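Regulator of nonsense transcripts 2 (Homo sapiens, PDB 4CEM) acts as a factor in nonsense-mediated mRNA decay, the fragment here being the first of its three all-helical MIF4G domains. Local coordinates at residues A[243-246]-A[247-251]; A[286-289]-A[290-294]; A[32-35]-A[36-39]. All blocks are in the same frame, centred on the assembly; numbering follows the deposited sequence.

Interaction 1. Residues A[243-246]-A[247-251]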
loop_
_atom_site.group_PDB
_atom_site.type_symbol
_atom_site.label_atom_id
_atom_site.label_comp_id
_atom_site.label_asym_id
_atom_site.label_seq_id
_atom_site.Cartn_x
_atom_site.Cartn_y
_atom_site.Cartn_z
ATOM N N TYR A 243 3.517 -0.583 15.796
ATOM C CA TYR A 243 2.291 0.135 15.449
ATOM C C TYR A 243 1.096 -0.587 16.038
ATOM O O TYR A 243 0.227 0.024 16.652
ATOM C CB TYR A 243 2.110 0.226 13.937
ATOM C CG TYR A 243 0.906 1.041 13.518
ATOM C CD1 TYR A 243 1.014 2.412 13.294
ATOM C CD2 TYR A 243 -0.335 0.446 13.334
ATOM C CE1 TYR A 243 -0.081 3.166 12.906
ATOM C CE2 TYR A 243 -1.439 1.188 12.942
ATOM C CZ TYR A 243 -1.310 2.549 12.729
ATOM O OH TYR A 243 -2.402 3.298 12.344
ATOM N N PHE A 244 1.058 -1.898 15.831
ATOM C CA PHE A 244 -0.036 -2.712 16.320
ATOM C C PHE A 244 -0.173 -2.602 17.833
ATOM O O PHE A 244 -1.288 -2.528 18.357
ATOM C CB PHE A 244 0.161 -4.175 15.932
ATOM C CG PHE A 244 -0.876 -5.077 16.513
ATOM C CD1 PHE A 244 -2.166 -5.067 16.013
ATOM C CD2 PHE A 244 -0.578 -5.902 17.589
ATOM C CE1 PHE A 244 -3.144 -5.887 16.557
ATOM C CE2 PHE A 244 -1.551 -6.722 18.139
ATOM C CZ PHE A 244 -2.839 -6.714 17.622
ATOM N N THR A 245 0.963 -2.619 18.525
ATOM C CA THR A 245 1.002 -2.374 19.966
ATOM C C THR A 245 0.338 -1.032 20.321
ATOM O O THR A 245 -0.599 -0.967 21.126
ATOM C CB THR A 245 2.453 -2.368 20.463
ATOM O OG1 THR A 245 2.998 -3.685 20.328
ATOM C CG2 THR A 245 2.531 -1.915 21.917
ATOM N N SER A 246 0.834 0.030 19.697
ATOM C CA SER A 246 0.262 1.355 19.849
ATOM C C SER A 246 -1.252 1.340 19.606
ATOM O O SER A 246 -2.010 1.925 20.370
ATOM C CB SER A 246 0.961 2.334 18.897
ATOM O OG SER A 246 0.089 3.369 18.505
ATOM N N LEU A 247 -1.685 0.660 18.550
ATOM C CA LEU A 247 -3.105 0.616 18.184
ATOM C C LEU A 247 -3.950 -0.116 19.225
ATOM O O LEU A 247 -5.132 0.186 19.398
ATOM C CB LEU A 247 -3.281 -0.051 16.814
ATOM C CG LEU A 247 -4.710 -0.180 16.278
ATOM C CD1 LEU A 247 -5.310 1.189 15.989
ATOM C CD2 LEU A 247 -4.724 -1.048 15.031
ATOM N N THR A 248 -3.344 -1.087 19.904
ATOM C CA THR A 248 -4.050 -1.887 20.899
ATOM C C THR A 248 -4.169 -1.124 22.218
ATOM O O THR A 248 -5.174 -1.249 22.919
ATOM C CB THR A 248 -3.394 -3.275 21.066
ATOM O OG1 THR A 248 -4.117 -4.220 20.273
ATOM C CG2 THR A 248 -3.397 -3.740 22.515
ATOM N N LYS A 249 -3.156 -0.322 22.541
ATOM C CA LYS A 249 -3.289 0.686 23.599
ATOM C C LYS A 249 -4.518 1.563 23.352
ATOM O O LYS A 249 -5.387 1.682 24.210
ATOM C CB LYS A 249 -2.043 1.575 23.688
ATOM C CG LYS A 249 -1.094 1.235 24.827
ATOM C CD LYS A 249 -0.352 -0.078 24.611
ATOM C CE LYS A 249 0.871 -0.174 25.514
ATOM N NZ LYS A 249 1.507 -1.520 25.476
ATOM N N HIS A 250 -4.583 2.158 22.164
ATOM C CA HIS A 250 -5.683 3.050 21.790
ATOM C C HIS A 250 -7.018 2.339 21.766
ATOM O O HIS A 250 -8.062 2.978 21.909
ATOM C CB HIS A 250 -5.364 3.722 20.446
ATOM C CG HIS A 250 -6.375 4.766 20.000
ATOM N ND1 HIS A 250 -6.946 5.640 20.848
ATOM C CD2 HIS A 250 -6.874 5.070 18.729
ATOM C CE1 HIS A 250 -7.786 6.446 20.163
ATOM N NE2 HIS A 250 -7.737 6.096 18.869
ATOM N N LEU A 251 -7.012 1.014 21.604
ATOM C CA LEU A 251 -8.251 0.231 21.679
ATOM C C LEU A 251 -8.704 0.019 23.126
ATOM O O LEU A 251 -9.903 0.077 23.417
ATOM C CB LEU A 251 -8.083 -1.127 20.991
ATOM C CG LEU A 251 -9.367 -1.956 20.851
ATOM C CD1 LEU A 251 -10.291 -1.340 19.814
ATOM C CD2 LEU A 251 -9.049 -3.398 20.492
#

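Interaction 2. Residues A[286-289]-A[290-294]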
loop_
_atom_site.group_PDB
_atom_site.type_symbol
_atom_site.label_atom_id
_atom_site.label_comp_id
_atom_site.label_asym_id
_atom_site.label_seq_id
_atom_site.Cartn_x
_atom_site.Cartn_y
_atom_site.Cartn_z
ATOM N N PHE A 286 -19.049 8.187 19.816
ATOM C CA PHE A 286 -17.988 7.455 20.523
ATOM C C PHE A 286 -18.009 5.963 20.181
ATOM O O PHE A 286 -16.958 5.366 19.963
ATOM C CB PHE A 286 -18.096 7.639 22.041
ATOM C CG PHE A 286 -17.219 8.733 22.588
ATOM C CD1 PHE A 286 -17.558 10.072 22.410
ATOM C CD2 PHE A 286 -16.056 8.425 23.290
ATOM C CE1 PHE A 286 -16.753 11.081 22.916
ATOM C CE2 PHE A 286 -15.249 9.431 23.800
ATOM C CZ PHE A 286 -15.597 10.760 23.614
ATOM N N ALA A 287 -19.202 5.370 20.133
ATOM C CA ALA A 287 -19.359 3.943 19.814
ATOM C C ALA A 287 -19.392 3.644 18.307
ATOM O O ALA A 287 -19.420 2.479 17.910
ATOM C CB ALA A 287 -20.611 3.389 20.480
HETATM N N MSE A 288 -19.401 4.685 17.476
HETATM C CA MSE A 288 -19.274 4.516 16.027
HETATM C C MSE A 288 -17.832 4.268 15.686
HETATM O O MSE A 288 -17.508 3.291 15.010
HETATM C CB MSE A 288 -19.746 5.770 15.296
HETATM C CG MSE A 288 -19.593 5.672 13.778
HETATM SE SE MSE A 288 -21.211 4.844 13.019
HETATM C CE MSE A 288 -20.416 3.356 11.970
ATOM N N SER A 289 -16.960 5.165 16.141
ATOM C CA SER A 289 -15.534 5.099 15.826
ATOM C C SER A 289 -14.823 3.986 16.593
ATOM O O SER A 289 -13.802 3.471 16.132
ATOM C CB SER A 289 -14.854 6.432 16.129
ATOM O OG SER A 289 -14.632 6.574 17.518
ATOM N N TYR A 290 -15.341 3.636 17.771
ATOM C CA TYR A 290 -14.841 2.472 18.500
ATOM C C TYR A 290 -15.058 1.224 17.650
ATOM O O TYR A 290 -14.129 0.442 17.441
ATOM C CB TYR A 290 -15.539 2.314 19.857
ATOM C CG TYR A 290 -15.202 1.020 20.578
ATOM C CD1 TYR A 290 -14.099 0.936 21.425
ATOM C CD2 TYR A 290 -15.989 -0.121 20.408
ATOM C CE1 TYR A 290 -13.789 -0.246 22.083
ATOM C CE2 TYR A 290 -15.687 -1.306 21.061
ATOM C CZ TYR A 290 -14.587 -1.364 21.895
ATOM O OH TYR A 290 -14.284 -2.540 22.539
ATOM N N GLN A 291 -16.284 1.056 17.155
ATOM C CA GLN A 291 -16.630 -0.094 16.322
ATOM C C GLN A 291 -15.710 -0.234 15.113
ATOM O O GLN A 291 -15.352 -1.350 14.729
ATOM C CB GLN A 291 -18.093 -0.018 15.862
ATOM C CG GLN A 291 -19.090 -0.559 16.873
ATOM C CD GLN A 291 -18.966 -2.060 17.071
ATOM O OE1 GLN A 291 -18.014 -2.541 17.685
ATOM N NE2 GLN A 291 -19.937 -2.808 16.557
ATOM N N LYS A 292 -15.329 0.897 14.526
ATOM C CA LYS A 292 -14.411 0.913 13.386
ATOM C C LYS A 292 -12.962 0.656 13.812
ATOM O O LYS A 292 -12.212 0.008 13.081
ATOM C CB LYS A 292 -14.529 2.238 12.627
ATOM C CG LYS A 292 -15.887 2.407 11.971
ATOM C CD LYS A 292 -16.054 3.756 11.293
ATOM C CE LYS A 292 -17.401 3.811 10.591
ATOM N NZ LYS A 292 -17.862 5.200 10.322
ATOM N N LEU A 293 -12.577 1.160 14.986
ATOM C CA LEU A 293 -11.244 0.910 15.543
ATOM C C LEU A 293 -11.083 -0.560 15.949
ATOM O O LEU A 293 -10.005 -1.139 15.800
ATOM C CB LEU A 293 -10.981 1.809 16.753
ATOM C CG LEU A 293 -9.524 1.851 17.228
ATOM C CD1 LEU A 293 -8.729 2.876 16.431
ATOM C CD2 LEU A 293 -9.442 2.141 18.722
ATOM N N LEU A 294 -12.155 -1.147 16.479
ATOM C CA LEU A 294 -12.189 -2.580 16.792
ATOM C C LEU A 294 -12.061 -3.407 15.510
ATOM O O LEU A 294 -11.317 -4.382 15.476
ATOM C CB LEU A 294 -13.492 -2.930 17.518
ATOM C CG LEU A 294 -13.712 -4.373 17.989
ATOM C CD1 LEU A 294 -12.929 -4.666 19.260
ATOM C CD2 LEU A 294 -15.193 -4.630 18.212
#

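Interaction 3. Residues A[32-35]-A[36-39]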
loop_
_atom_site.group_PDB
_atom_site.type_symbol
_atom_site.label_atom_id
_atom_site.label_comp_id
_atom_site.label_asym_id
_atom_site.label_seq_id
_atom_site.Cartn_x
_atom_site.Cartn_y
_atom_site.Cartn_z
ATOM N N ASN A 32 12.930 -6.834 -14.921
ATOM C CA ASN A 32 13.390 -5.511 -14.530
ATOM C C ASN A 32 14.840 -5.511 -14.061
ATOM O O ASN A 32 15.625 -4.664 -14.478
ATOM C CB ASN A 32 12.474 -4.929 -13.465
ATOM C CG ASN A 32 11.152 -4.480 -14.031
ATOM O OD1 ASN A 32 11.065 -4.108 -15.198
ATOM N ND2 ASN A 32 10.114 -4.506 -13.210
ATOM N N GLN A 33 15.204 -6.466 -13.219
ATOM C CA GLN A 33 16.583 -6.577 -12.763
ATOM C C GLN A 33 17.530 -6.866 -13.921
ATOM O O GLN A 33 18.671 -6.403 -13.918
ATOM C CB GLN A 33 16.713 -7.671 -11.708
ATOM C CG GLN A 33 15.984 -7.356 -10.420
ATOM C CD GLN A 33 16.291 -8.346 -9.318
ATOM O OE1 GLN A 33 16.538 -9.524 -9.571
ATOM N NE2 GLN A 33 16.279 -7.867 -8.083
ATOM N N ASN A 34 17.053 -7.613 -14.916
ATOM C CA ASN A 34 17.876 -7.975 -16.078
ATOM C C ASN A 34 17.886 -6.924 -17.200
ATOM O O ASN A 34 18.588 -7.083 -18.185
ATOM C CB ASN A 34 17.415 -9.319 -16.640
ATOM C CG ASN A 34 18.545 -10.111 -17.264
ATOM O OD1 ASN A 34 19.559 -10.370 -16.620
ATOM N ND2 ASN A 34 18.369 -10.516 -18.511
ATOM N N ALA A 35 17.126 -5.845 -17.034
ATOM C CA ALA A 35 16.979 -4.796 -18.057
ATOM C C ALA A 35 18.274 -4.190 -18.623
ATOM O O ALA A 35 18.390 -4.013 -19.837
ATOM C CB ALA A 35 16.097 -3.675 -17.518
ATOM N N PRO A 36 19.244 -3.849 -17.757
ATOM C CA PRO A 36 20.390 -3.087 -18.245
ATOM C C PRO A 36 21.032 -3.673 -19.486
ATOM O O PRO A 36 21.194 -2.978 -20.494
ATOM C CB PRO A 36 21.367 -3.138 -17.074
ATOM C CG PRO A 36 20.494 -3.242 -15.880
ATOM C CD PRO A 36 19.327 -4.084 -16.305
ATOM N N ASP A 37 21.351 -4.957 -19.426
ATOM C CA ASP A 37 22.167 -5.580 -20.456
ATOM C C ASP A 37 21.499 -5.595 -21.827
ATOM O O ASP A 37 22.181 -5.804 -22.824
ATOM C CB ASP A 37 22.565 -6.997 -20.039
ATOM C CG ASP A 37 23.272 -7.029 -18.693
ATOM O OD1 ASP A 37 24.240 -6.258 -18.506
ATOM O OD2 ASP A 37 22.847 -7.820 -17.821
ATOM N N SER A 38 20.186 -5.369 -21.889
ATOM C CA SER A 38 19.487 -5.358 -23.175
ATOM C C SER A 38 18.470 -4.213 -23.349
ATOM O O SER A 38 17.345 -4.437 -23.794
ATOM C CB SER A 38 18.812 -6.712 -23.415
ATOM O OG SER A 38 17.576 -6.795 -22.733
ATOM N N ARG A 39 18.872 -2.989 -23.018
ATOM C CA ARG A 39 18.133 -1.818 -23.467
ATOM C C ARG A 39 18.465 -1.595 -24.943
ATOM O O ARG A 39 19.550 -1.971 -25.392
ATOM C CB ARG A 39 18.483 -0.587 -22.627
ATOM C CG ARG A 39 18.061 -0.730 -21.176
ATOM C CD ARG A 39 17.825 0.607 -20.516
ATOM N NE ARG A 39 17.164 0.494 -19.211
ATOM C CZ ARG A 39 17.784 0.342 -18.037
ATOM N NH1 ARG A 39 19.113 0.243 -17.963
ATOM N NH2 ARG A 39 17.068 0.288 -16.917
#

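Interaction 1. Residues A[243-246]-A[247-251]
Interaction 1 is a local contact between successive turns of one alpha helix, in the middle of helix 230-259 of the MIF4G domain, and it illustrates how a helix satisfies its own backbone while its side chains are handed out to different neighbours. The Tyr-243 carbonyl O receives the N-H of Leu-247 at 2.8 Å, and Ser-246 O receives that of His-250 at 3.1 Å. The carbonyl O of Thr-245 is held twice: Lys-249 N makes a nearly straight bond at 3.0 Å (N-H...O angle 169°), while Thr-248 N adds a weak one. Thr-248 N also donates to Phe-244 O, so its hydrogen is shared between two acceptors.

Among the side chains, Phe-244 has CG anti to its backbone N (chi1 175°), which swings the ring along the helix until one face lies against Thr-248, whose OG1 stands 3.9 Å from the ring atom CZ. Thr-245 and Lys-249 run side by side, with CG2 of the threonine 3.7 Å from NZ of the lysine; the threonine OG1 bonds to Lys-241 O. Tyr-243 CE2 meets Leu-247 CB at a slant, at 4.5 Å. Its ring also packs edge-to-face on His-186, which binds Ser-246 OG through NE2, and its OH bonds weakly to Asp-182. Phe-244 and Leu-247 also reach Ala-301 and Ser-297 of helix 283-303. The chemistry is thus divided: main-chain bonds fix the turn, the Tyr-243 and Phe-244 rings and the Leu-247 side chain are buried among neighbouring segments, and the serine hydroxyl finds its partner outside the helix.

Interaction 2. Residues A[286-289]-A[290-294]
The carbonyl O of Ser-289 accepts the N-H of Leu-293 at 2.9 Å, the shortest hydrogen bond between residues 286-289 and 290-294. The two bonds that accompany it are longer: Tyr-290 N reaches Phe-286 O at 3.2 Å, and Lys-292 N reaches Met-288 O at 3.3 Å. All three link residues four apart, the i to i+4 pattern that defines an alpha helix. The closest approach to Ala-287 O is made by Gln-291 CG, at 3.2 Å. A first torsion of -84° keeps this CG beside the glutamine's own backbone N and so near that carbonyl, and the bend at the second torsion then leads the amide away.

Side-chain contact is concentrated on the solvent side, where Met-288, modelled as selenomethionine, crosses Lys-292 at a slant. The lysine is stretched out beyond CG, whereas the selenomethionine is bent at both its second and third torsions, which together bring the terminal methyl CE toward the lysine. There it meets both CE and NZ of Lys-292, the latter at 3.6 Å. Nearer the backbone, the lysine CG also lies 3.6 Å from Met-288 O, so the aliphatic part of this charged residue leans on the turn before it.

Tyr-290 and Leu-293 leave the helix in other directions. With chi1 at 172°, the Tyr-290 ring sits beside its own carbonyl carbon, directed away from the preceding turn and onto Leu-311 of the loop that follows. Against helix 230-259 the contact is seated by Ala-287, packed on Leu-258, and by Leu-293, which rests on Leu-247, His-250 and Leu-251.

Interaction 3. Residues A[32-35]-A[36-39]
Asn-32 approaches Pro-36 through its carbonyl O, 4.2 Å from the proline CD, where a continuing alpha helix would offer an N-H. Proline has none, and that carbonyl is instead bonded by Ala-35 N and by the ring NE2 of His-114. The Asn-32 amide is engaged elsewhere: OD1 accepts from Gln-115, and ND2 gives to Val-159 O and Ser-111 OG. Next, Gln-33 brings its carbonyl O to 3.4 Å from the same proline CD. Asn-34 OD1 stays 4.3 Å from Asp-37 OD2, with no bond between them.

Ala-35 does most of the work. Its carbonyl O accepts Ser-38 N at 3.0 Å, and this i to i+3 bond closes a 3-10 turn over Pro-36 and Asp-37. Its CB, besides touching the proline CD, lies over one face of the Arg-39 guanidinium, 4.1 Å from NH2 and offset toward the rim. The arginine, extended from CG to NE, runs back alongside the turn, setting its guanidinium against that methyl, and gives NH2 to His-114 O.

Helix 6-33 therefore passes into the loop before helix 42-46 through a turn moored on helix 103-116, by way of Ser-111, His-114 and Gln-115.

How the interactions relate
Along the chain the order is interaction 3, then interaction 1, then interaction 2. Interactions 1 and 2 lie on helices 230-259 and 283-303, both in the MIF4G domain, with centres 14 Å apart, and they touch directly: Leu-247 CD1 and Leu-293 CD1 are 3.8 Å apart, and Leu-251 packs on Leu-294. They lie on facing helices and take part in the same helix-helix packing. Interaction 3 lies on the opposite side of the chain's centre, about 44 Å from interaction 1 and 50 Å from interaction 2 between centres. Interactions 1 and 2 thus mark where two helices pack late in the modelled chain, while interaction 3 marks where helix 6-33 ends against helix 103-116, far from that packing.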